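Local coordinates for protein cortical-lytic enzyme (Clostridium perfringens, PDB 5JIP) that is a family 25 glycoside hydrolase, a muramidase involved in hydrolysing the peptidoglycan of the spore cortex during germination, probably with lysozyme activity, at residues V95-Q98 and D104-D107; N239-I242 and I247-N250; A76-D81 and V128-R133. All blocks are in the same frame, centred on the assembly; numbering follows the deposited sequence.

Contact 1 of 3, residues V95-Q98 and D104-D107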
# COMPACT_ATOMS: atom_id res chain seq x y z
N VAL A 95 -11.44 3.38 -27.73
CA VAL A 95 -10.55 2.60 -28.58
C VAL A 95 -9.91 1.45 -27.80
O VAL A 95 -9.83 0.32 -28.30
CB VAL A 95 -9.48 3.50 -29.22
CG1 VAL A 95 -8.43 2.69 -30.02
CG2 VAL A 95 -10.15 4.48 -30.12
N LEU A 96 -9.45 1.73 -26.58
CA LEU A 96 -8.83 0.67 -25.77
C LEU A 96 -9.73 -0.54 -25.68
O LEU A 96 -9.27 -1.68 -25.82
CB LEU A 96 -8.50 1.18 -24.37
CG LEU A 96 -7.30 2.11 -24.27
CD1 LEU A 96 -7.35 2.86 -22.94
CD2 LEU A 96 -5.96 1.41 -24.44
N GLN A 97 -11.03 -0.32 -25.40
CA GLN A 97 -11.95 -1.44 -25.27
C GLN A 97 -12.14 -2.15 -26.60
O GLN A 97 -12.35 -3.37 -26.63
CB GLN A 97 -13.28 -0.95 -24.73
CG GLN A 97 -13.17 -0.47 -23.32
CD GLN A 97 -14.44 0.14 -22.80
OE1 GLN A 97 -15.25 -0.53 -22.18
NE2 GLN A 97 -14.61 1.43 -23.03
N GLN A 98 -12.10 -1.41 -27.72
CA GLN A 98 -12.17 -2.08 -29.01
C GLN A 98 -11.02 -3.06 -29.17
O GLN A 98 -11.17 -4.14 -29.75
CB GLN A 98 -12.16 -1.06 -30.15
CG GLN A 98 -13.32 -0.11 -30.16
CD GLN A 98 -13.31 0.81 -31.37
OE1 GLN A 98 -12.96 0.38 -32.47
NE2 GLN A 98 -13.68 2.05 -31.17
N ASP A 104 -12.09 -3.44 -20.61
CA ASP A 104 -10.70 -3.89 -20.49
C ASP A 104 -9.81 -2.84 -21.14
O ASP A 104 -10.03 -2.49 -22.30
CB ASP A 104 -10.54 -5.26 -21.18
CG ASP A 104 -9.18 -5.92 -20.94
OD1 ASP A 104 -8.14 -5.23 -20.80
OD2 ASP A 104 -9.16 -7.17 -20.95
N TYR A 105 -8.82 -2.35 -20.40
CA TYR A 105 -8.02 -1.24 -20.89
C TYR A 105 -6.55 -1.62 -21.08
O TYR A 105 -5.69 -0.74 -21.20
CB TYR A 105 -8.17 -0.03 -19.95
CG TYR A 105 -9.64 0.32 -19.72
CD1 TYR A 105 -10.34 1.02 -20.67
CD2 TYR A 105 -10.32 -0.11 -18.59
CE1 TYR A 105 -11.68 1.30 -20.51
CE2 TYR A 105 -11.65 0.16 -18.42
CZ TYR A 105 -12.32 0.87 -19.37
OH TYR A 105 -13.67 1.14 -19.18
N GLY A 106 -6.25 -2.92 -21.15
CA GLY A 106 -4.91 -3.42 -21.42
C GLY A 106 -4.29 -4.05 -20.19
O GLY A 106 -4.76 -3.90 -19.06
N ASP A 107 -3.19 -4.78 -20.43
CA ASP A 107 -2.44 -5.36 -19.32
C ASP A 107 -1.57 -4.32 -18.63
O ASP A 107 -1.48 -4.29 -17.39
CB ASP A 107 -1.55 -6.49 -19.83
CG ASP A 107 -2.30 -7.49 -20.66
OD1 ASP A 107 -3.42 -7.86 -20.25
OD2 ASP A 107 -1.74 -7.93 -21.69

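Contact 2 of 3, residues N239-I242 and I247-N250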
# COMPACT_ATOMS: atom_id res chain seq x y z
N ASN A 239 -12.36 -18.35 0.51
CA ASN A 239 -13.17 -19.26 1.31
C ASN A 239 -13.73 -18.48 2.48
O ASN A 239 -13.09 -17.57 3.00
CB ASN A 239 -12.36 -20.45 1.82
CG ASN A 239 -13.20 -21.41 2.64
OD1 ASN A 239 -14.22 -21.92 2.16
ND2 ASN A 239 -12.78 -21.65 3.87
N ALA A 240 -14.94 -18.83 2.89
CA ALA A 240 -15.56 -18.16 4.01
C ALA A 240 -16.51 -19.12 4.71
O ALA A 240 -17.06 -20.03 4.08
CB ALA A 240 -16.34 -16.92 3.57
N TYR A 241 -16.72 -18.89 6.00
CA TYR A 241 -17.73 -19.61 6.77
C TYR A 241 -18.27 -18.68 7.84
O TYR A 241 -17.60 -17.72 8.25
CB TYR A 241 -17.16 -20.91 7.37
CG TYR A 241 -16.10 -20.73 8.44
CD1 TYR A 241 -16.45 -20.54 9.78
CD2 TYR A 241 -14.74 -20.76 8.12
CE1 TYR A 241 -15.49 -20.39 10.76
CE2 TYR A 241 -13.77 -20.60 9.09
CZ TYR A 241 -14.15 -20.41 10.41
OH TYR A 241 -13.20 -20.25 11.38
N ILE A 242 -19.49 -18.98 8.30
CA ILE A 242 -20.15 -18.22 9.36
C ILE A 242 -20.12 -19.05 10.63
O ILE A 242 -20.45 -20.24 10.61
CB ILE A 242 -21.58 -17.84 8.97
CG1 ILE A 242 -21.56 -16.92 7.75
CG2 ILE A 242 -22.28 -17.17 10.13
CD1 ILE A 242 -22.91 -16.36 7.35
N ILE A 247 -18.26 -13.59 10.20
CA ILE A 247 -17.86 -14.22 8.95
C ILE A 247 -16.35 -14.34 8.94
O ILE A 247 -15.64 -13.34 9.07
CB ILE A 247 -18.36 -13.44 7.73
CG1 ILE A 247 -19.87 -13.18 7.85
CG2 ILE A 247 -18.09 -14.24 6.46
CD1 ILE A 247 -20.42 -12.22 6.84
N PHE A 248 -15.86 -15.56 8.80
CA PHE A 248 -14.42 -15.85 8.76
C PHE A 248 -14.03 -16.05 7.30
O PHE A 248 -14.48 -17.01 6.67
CB PHE A 248 -14.10 -17.08 9.61
CG PHE A 248 -14.33 -16.87 11.07
CD1 PHE A 248 -15.61 -16.94 11.60
CD2 PHE A 248 -13.27 -16.59 11.92
CE1 PHE A 248 -15.83 -16.74 12.96
CE2 PHE A 248 -13.47 -16.38 13.27
CZ PHE A 248 -14.75 -16.45 13.80
N VAL A 249 -13.21 -15.15 6.77
CA VAL A 249 -12.84 -15.17 5.36
C VAL A 249 -11.34 -15.41 5.24
O VAL A 249 -10.55 -14.85 6.00
CB VAL A 249 -13.23 -13.84 4.66
CG1 VAL A 249 -12.97 -13.94 3.15
CG2 VAL A 249 -14.69 -13.48 4.95
N ASN A 250 -10.95 -16.24 4.27
CA ASN A 250 -9.53 -16.46 4.05
C ASN A 250 -9.28 -16.66 2.56
O ASN A 250 -10.21 -16.91 1.78
CB ASN A 250 -8.99 -17.65 4.87
CG ASN A 250 -9.43 -18.99 4.33
OD1 ASN A 250 -10.59 -19.39 4.48
ND2 ASN A 250 -8.50 -19.70 3.74

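Contact 3 of 3, residues A76-D81 and V128-R133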
# COMPACT_ATOMS: atom_id res chain seq x y z
N ALA A 76 -1.40 12.59 -27.80
CA ALA A 76 -2.20 13.73 -27.37
C ALA A 76 -2.10 14.89 -28.35
O ALA A 76 -1.06 15.12 -28.98
CB ALA A 76 -1.74 14.18 -26.00
N LYS A 77 -3.19 15.65 -28.47
CA LYS A 77 -3.14 17.00 -29.03
C LYS A 77 -3.67 17.99 -28.00
O LYS A 77 -4.88 18.27 -27.95
CB LYS A 77 -3.90 17.10 -30.34
CG LYS A 77 -3.51 18.40 -31.06
CD LYS A 77 -3.88 18.43 -32.54
CE LYS A 77 -3.30 19.69 -33.22
NZ LYS A 77 -1.78 19.68 -33.39
N PRO A 78 -2.80 18.54 -27.17
CA PRO A 78 -3.27 19.47 -26.13
C PRO A 78 -3.67 20.81 -26.74
O PRO A 78 -3.27 21.15 -27.85
CB PRO A 78 -2.05 19.62 -25.21
CG PRO A 78 -1.18 18.42 -25.53
CD PRO A 78 -1.39 18.20 -27.00
N SER A 79 -4.49 21.55 -25.99
CA SER A 79 -4.92 22.88 -26.41
C SER A 79 -5.29 23.68 -25.16
O SER A 79 -5.25 23.16 -24.04
CB SER A 79 -6.09 22.80 -27.39
OG SER A 79 -7.34 22.62 -26.74
N LYS A 80 -5.63 24.95 -25.39
CA LYS A 80 -6.11 25.80 -24.30
C LYS A 80 -7.53 25.44 -23.87
O LYS A 80 -7.97 25.86 -22.80
CB LYS A 80 -6.09 27.29 -24.71
CG LYS A 80 -4.70 27.83 -25.03
CD LYS A 80 -4.70 29.33 -25.31
CE LYS A 80 -3.38 29.75 -25.91
NZ LYS A 80 -3.26 31.21 -26.09
N ASP A 81 -8.26 24.69 -24.69
CA ASP A 81 -9.62 24.30 -24.35
C ASP A 81 -9.58 22.96 -23.62
O ASP A 81 -9.21 21.93 -24.21
CB ASP A 81 -10.50 24.24 -25.59
CG ASP A 81 -11.89 23.75 -25.28
OD1 ASP A 81 -12.25 23.72 -24.09
OD2 ASP A 81 -12.63 23.40 -26.22
N VAL A 128 0.01 21.59 -18.59
CA VAL A 128 -0.16 20.68 -17.48
C VAL A 128 -1.64 20.56 -17.11
O VAL A 128 -2.11 19.46 -16.81
CB VAL A 128 0.71 21.12 -16.28
CG1 VAL A 128 0.37 20.33 -15.03
CG2 VAL A 128 2.23 20.97 -16.58
N ASN A 129 -2.39 21.68 -17.07
CA ASN A 129 -3.82 21.59 -16.83
C ASN A 129 -4.51 20.65 -17.82
O ASN A 129 -5.44 19.91 -17.45
CB ASN A 129 -4.46 22.97 -16.90
CG ASN A 129 -4.24 23.77 -15.64
OD1 ASN A 129 -3.66 23.29 -14.66
ND2 ASN A 129 -4.71 25.01 -15.66
N TRP A 130 -4.10 20.68 -19.09
CA TRP A 130 -4.71 19.81 -20.08
C TRP A 130 -4.42 18.34 -19.79
O TRP A 130 -5.32 17.50 -19.79
CB TRP A 130 -4.23 20.20 -21.48
CG TRP A 130 -4.97 19.50 -22.55
CD1 TRP A 130 -6.04 19.98 -23.27
CD2 TRP A 130 -4.71 18.18 -23.05
NE1 TRP A 130 -6.46 19.03 -24.16
CE2 TRP A 130 -5.66 17.92 -24.05
CE3 TRP A 130 -3.77 17.19 -22.74
CZ2 TRP A 130 -5.68 16.71 -24.77
CZ3 TRP A 130 -3.80 16.00 -23.44
CH2 TRP A 130 -4.75 15.77 -24.45
N ILE A 131 -3.15 18.02 -19.50
CA ILE A 131 -2.79 16.65 -19.14
C ILE A 131 -3.55 16.20 -17.89
O ILE A 131 -4.10 15.10 -17.84
CB ILE A 131 -1.28 16.56 -18.92
CG1 ILE A 131 -0.56 16.90 -20.21
CG2 ILE A 131 -0.89 15.19 -18.33
CD1 ILE A 131 0.93 17.05 -20.02
N ASP A 132 -3.57 17.06 -16.88
CA ASP A 132 -4.22 16.75 -15.61
C ASP A 132 -5.71 16.49 -15.79
O ASP A 132 -6.29 15.62 -15.14
CB ASP A 132 -3.96 17.92 -14.66
CG ASP A 132 -4.06 17.56 -13.19
OD1 ASP A 132 -3.94 16.37 -12.83
OD2 ASP A 132 -4.26 18.49 -12.39
N ARG A 133 -6.36 17.24 -16.69
CA ARG A 133 -7.77 17.01 -16.95
C ARG A 133 -7.98 15.68 -17.65
O ARG A 133 -8.92 14.95 -17.33
CB ARG A 133 -8.33 18.16 -17.80
CG ARG A 133 -9.75 17.92 -18.32
CD ARG A 133 -10.79 17.84 -17.19
NE ARG A 133 -10.79 19.06 -16.39
CZ ARG A 133 -11.55 20.12 -16.63
NH1 ARG A 133 -11.47 21.19 -15.84
NH2 ARG A 133 -12.41 20.13 -17.65

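Contact 1 of 3, residues V95-Q98 and D104-D107
Tyr105 lays its ring beside the side chain of Gln97, the two running the same way out from their backbones, while the Leu96 and Tyr105 side chains cross at about a right angle. The closest touch is between Gln97 CG and Tyr105 CE1, 3.6 Å apart, an oblique approach that continues along the extended glutamine to its amide, whose plane is turned 46° from the ring. Leu96 comes in at the ring edge, its CB near the ring plane and 4.1 Å from Tyr105 CD1. Its CD2 branch reaches past the ring to the backbone, 3.9 Å from Tyr105 O. With CG beside its backbone N (chi1 -53°), Tyr105 carries its ring alongside Gln97. Within the loop, Asp104 OD1 accepts from Gly106 N at 3.0 Å, with an N-H...O angle of 167°, forming an Asx turn; the same oxygen also takes a salt bridge from Arg64. Gln97 NE2 bonds back to Ile93 O in its own helix, while OE1 takes Gly103 N just ahead of Asp104. No hydrogen bond crosses between 95-98 and 104-107, so the two meet through apolar and van der Waals contact, while the flanking Gln97-Gly103 bond and the Asx turn probably help hold the loop against the helix.

Contact 2 of 3, residues N239-I242 and I247-N250
Asn239 and Asn250 share three hydrogen bonds, two between backbones and one between side chains. Asn250 N gives to Asn239 O at 2.8 Å, Asn239 N returns a bond to Asn250 O, and the amides add Asn239 ND2 to Asn250 OD1 at 3.2 Å. In that last bond the donor lies in the carbonyl plane of Asn250, although the two amide planes stand 81° apart. Asn250 reaches across because its CG sits between its backbone N and carbonyl carbon (chi1 74°). Two residues along, Tyr241 and Phe248 form the second hydrogen-bonded pair: Phe248 N to Tyr241 O is nearly straight, at 2.8 Å, and Tyr241 N gives to Phe248 O.

The side chains of this pair share a face of the sheet with the asparagines. Phe248 CB lies over the Tyr241 ring, 3.6 Å from its centroid, in a CH-pi contact. The two rings are almost parallel, with planes at 6°, but slid so far apart that they barely overlap; the hydroxyl of Tyr241 ends over a face of the Phe248 ring, its OH 3.6 Å from Phe248 CG. On the other face, the non-hydrogen-bonded pairs Ala240-Val249 and Ile242-Ile247 are apolar. Ile242 CG1 and Ile247 CG1 run side by side at 4.1 Å, and Ile298 of strand 296-304 packs against Ala240, Ile247 and Val249. Strand 246-250 bonds onward to strand 280-284. This antiparallel hairpin packs its apolar face on the four-stranded sheet, making a beta sandwich consistent with a fibronectin type III fold, whose first two strands it forms.

Contact 3 of 3, residues A76-D81 and V128-R133
The indole of Trp130 takes the backbone of Pro78 flat on one face: Pro78 CA stands over the five-membered ring, 3.6 Å from its centroid and 13° off the normal, a CH-pi contact. Ser79 N lies over the same face, 3.5 Å from Trp130 CD1. The Pro78 and Trp130 side chains cross at about a right angle, bringing Pro78 CB to 3.7 Å from Trp130 CD2. Asp81 O sits at the indole edge, near its plane and 3.8 Å from Trp130 CD1. At the benzo end, Ala76 CB comes in obliquely to 3.7 Å from Trp130 CH2. With CG anti to the backbone N (chi1 -171°), Trp130 swings its indole off the helix and along the loop, which follows it from Ala76 to Asp81.

The indole N-H is held from helix 83-100. Trp130 NE1 hydrogen-bonds Ser84 OG, which is also bonded to Ser79 OG and Asp81 O, fixing the rotation of the indole. Ser79 OG in turn accepts from Asp81 N at 3.1 Å, an ST turn just ahead of helix 83-100, and Asp81 OD1 caps Asp83 N at the start of that helix. Gln88 holds Lys77 O and touches the indole, as does Ala85. Trp130 thus packs helix 124-142 onto the loop between strand 70-75 and helix 83-100, with Leu112 of strand 111-113 packing on Ala76 and Ile131.

Overall arrangement
From the N terminus, contact 3 opens first: 76-81 leaves strand 70-75, and the loop closes only at helix 124-142, with 46 residues between the two segments. Contact 1 nests inside that loop, joining the last turns of helix 83-100 to the loop that follows, with five residues between its segments. The two, with centres about 22 Å apart, tie outer helices to loops of the TIM-barrel-type catalytic region. Contact 2 follows in series, a short C-terminal hairpin, its centre about 47 Å from that of contact 3. The magnesium ion, bound by Asp227 and Met230 ahead of the hairpin and by Asp258 and Asp304 after it, ties the linker to the C-terminal beta region.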